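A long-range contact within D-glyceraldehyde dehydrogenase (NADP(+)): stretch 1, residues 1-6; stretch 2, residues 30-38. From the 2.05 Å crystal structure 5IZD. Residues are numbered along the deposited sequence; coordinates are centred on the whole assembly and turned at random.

Stretch 1, residues 1-6: MDTKLY
Stretch 2 (30-38) VIGRFEAAT

How does the chain's first residue settle beside the distant stretch? Residues 1-5 and 31-37 run parallel, their end-to-end directions 8° apart, with Met 1 beside Gly 32 (CA to CA, 4.7 Å). Met 1 N gives a weak hydrogen bond to Ile 31 O at 3.1 Å, and Met 1 O accepts another weak one from Arg 33 N at 3.3 Å. Met 1 O also lies 3.2 Å from Gly 32 CA. Gly 32 is almost fully extended (phi/psi -174/-179), and an ideal CB there would clash with that oxygen. The Met 1 side chain is not modelled.

What ties Asp 2 to Arg 33? They form a parallel bridge, CA to CA 4.8 Å, with side chains on the same face of the sheet. Asp 2 (-105/123) takes chi1 m and chi2 -17°; Arg 33 (-148/159) runs m, t, m with chi4 -76°. These rotamers bring opposite charges together in a salt bridge, Asp 2 OD1 to Arg 33 NH2, 2.9 Å. In the backbone, Asp 2 CA makes a CA-H...O contact with Arg 33 O at 3.3 Å.

Where is the backbone bonding firmest? Thr 3 N donates to Arg 33 O at 2.9 Å and 158°. Thr 3 (-91/154, chi1 p) lies beside Phe 34 (-137/157, chi1 p, chi2 -87°), CA to CA 4.6 Å. The next bond, Glu 35 N to Thr 3 O, is weak: 3.4 Å and 134°. A water bridges the two stretches here, accepting from Glu 35 N at 3.2 Å and hydrogen-bonding Thr 3 OG1 at 2.9 Å.

How does the contact end? Lys 4 (-119/-178) points away, its CA 5.6 Å from Glu 35 CA. Leu 5 (-92/150, chi1 m, chi2 t) points toward stretch 2: CD2 lies 3.9 Å from Glu 35 CB, and CD1 packs on Ala 37 CB at 4.1 Å.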

# COMPACT_ATOMS: atom_id res chain seq x y z
N MET A 1 -28.78 -37.42 -2.75
CA MET A 1 -29.56 -36.53 -1.83
C MET A 1 -30.26 -35.46 -2.65
O MET A 1 -29.86 -35.16 -3.78
N ASP A 2 -31.26 -34.84 -2.06
CA ASP A 2 -32.05 -33.79 -2.70
C ASP A 2 -31.68 -32.40 -2.15
O ASP A 2 -31.81 -32.13 -0.96
CB ASP A 2 -33.53 -34.04 -2.50
CG ASP A 2 -34.01 -35.27 -3.25
OD1 ASP A 2 -33.33 -35.75 -4.16
OD2 ASP A 2 -35.10 -35.77 -2.91
N THR A 3 -31.26 -31.50 -3.01
CA THR A 3 -31.05 -30.15 -2.52
C THR A 3 -32.30 -29.26 -2.65
O THR A 3 -33.09 -29.40 -3.59
CB THR A 3 -29.81 -29.50 -3.20
OG1 THR A 3 -29.99 -29.44 -4.61
CG2 THR A 3 -28.60 -30.36 -2.94
N LYS A 4 -32.36 -28.24 -1.78
CA LYS A 4 -33.36 -27.19 -1.83
C LYS A 4 -32.72 -25.78 -2.03
O LYS A 4 -31.47 -25.63 -2.22
CB LYS A 4 -34.21 -27.30 -0.57
CG LYS A 4 -34.95 -28.66 -0.51
N LEU A 5 -33.61 -24.78 -2.04
CA LEU A 5 -33.24 -23.39 -2.10
C LEU A 5 -33.11 -22.81 -0.67
O LEU A 5 -33.82 -23.24 0.22
CB LEU A 5 -34.28 -22.63 -2.92
CG LEU A 5 -34.65 -23.29 -4.25
CD1 LEU A 5 -35.69 -22.40 -4.93
CD2 LEU A 5 -33.41 -23.45 -5.14
N TYR A 6 -32.24 -21.82 -0.49
CA TYR A 6 -32.23 -21.01 0.73
C TYR A 6 -32.50 -19.57 0.34
O TYR A 6 -31.66 -18.92 -0.31
CB TYR A 6 -30.92 -21.16 1.50
CG TYR A 6 -30.93 -20.58 2.91
CD1 TYR A 6 -31.62 -21.23 3.96
CD2 TYR A 6 -30.26 -19.43 3.20
CE1 TYR A 6 -31.60 -20.69 5.26
CE2 TYR A 6 -30.25 -18.90 4.49
CZ TYR A 6 -30.90 -19.55 5.51
OH TYR A 6 -30.86 -19.01 6.76
N VAL A 30 -28.58 -41.78 -11.95
CA VAL A 30 -29.09 -40.69 -11.19
C VAL A 30 -28.82 -40.91 -9.70
O VAL A 30 -29.13 -41.95 -9.21
CB VAL A 30 -30.58 -40.52 -11.48
CG1 VAL A 30 -31.14 -39.51 -10.51
CG2 VAL A 30 -30.76 -39.99 -12.91
N ILE A 31 -28.30 -39.92 -8.99
CA ILE A 31 -28.02 -40.05 -7.55
C ILE A 31 -28.64 -38.95 -6.66
O ILE A 31 -28.48 -38.97 -5.44
CB ILE A 31 -26.48 -40.14 -7.25
CG1 ILE A 31 -25.78 -38.84 -7.65
CG2 ILE A 31 -25.87 -41.44 -7.83
CD1 ILE A 31 -24.33 -38.69 -7.17
N GLY A 32 -29.30 -37.96 -7.24
CA GLY A 32 -29.86 -36.84 -6.49
C GLY A 32 -30.69 -35.95 -7.38
O GLY A 32 -30.82 -36.21 -8.57
N ARG A 33 -31.23 -34.89 -6.80
CA ARG A 33 -32.02 -33.90 -7.50
C ARG A 33 -31.81 -32.56 -6.84
O ARG A 33 -31.45 -32.48 -5.68
CB ARG A 33 -33.53 -34.23 -7.44
CG ARG A 33 -34.01 -35.22 -8.49
CD ARG A 33 -35.28 -35.97 -8.04
NE ARG A 33 -34.98 -36.66 -6.78
CZ ARG A 33 -34.27 -37.79 -6.66
NH1 ARG A 33 -33.83 -38.49 -7.72
NH2 ARG A 33 -34.01 -38.27 -5.43
N PHE A 34 -32.08 -31.51 -7.59
CA PHE A 34 -32.10 -30.17 -7.03
C PHE A 34 -33.29 -29.39 -7.56
O PHE A 34 -33.84 -29.71 -8.62
CB PHE A 34 -30.78 -29.44 -7.32
CG PHE A 34 -30.41 -29.33 -8.78
CD1 PHE A 34 -29.69 -30.34 -9.43
CD2 PHE A 34 -30.73 -28.19 -9.50
CE1 PHE A 34 -29.30 -30.20 -10.78
CE2 PHE A 34 -30.32 -28.03 -10.84
CZ PHE A 34 -29.59 -29.02 -11.47
N GLU A 35 -33.67 -28.38 -6.80
CA GLU A 35 -34.79 -27.53 -7.22
C GLU A 35 -34.44 -26.64 -8.43
O GLU A 35 -33.33 -26.06 -8.51
CB GLU A 35 -35.29 -26.69 -6.04
CG GLU A 35 -35.73 -27.54 -4.86
CD GLU A 35 -37.05 -28.27 -5.15
OE1 GLU A 35 -38.02 -27.58 -5.60
OE2 GLU A 35 -37.10 -29.49 -4.96
N ALA A 36 -35.36 -26.57 -9.40
CA ALA A 36 -35.25 -25.60 -10.52
C ALA A 36 -35.84 -24.25 -10.16
O ALA A 36 -37.00 -24.01 -10.35
CB ALA A 36 -35.90 -26.16 -11.79
N ALA A 37 -35.05 -23.35 -9.62
CA ALA A 37 -35.59 -22.04 -9.25
C ALA A 37 -36.28 -21.29 -10.43
O ALA A 37 -35.80 -21.32 -11.54
CB ALA A 37 -34.47 -21.15 -8.68
N THR A 38 -37.38 -20.59 -10.17
CA THR A 38 -37.97 -19.69 -11.17
C THR A 38 -37.39 -18.25 -11.12
O THR A 38 -36.73 -17.84 -10.17
CB THR A 38 -39.46 -19.52 -10.92
OG1 THR A 38 -39.66 -18.84 -9.67
CG2 THR A 38 -40.14 -20.86 -10.89
O HOH W 1 -31.49 -27.03 -4.89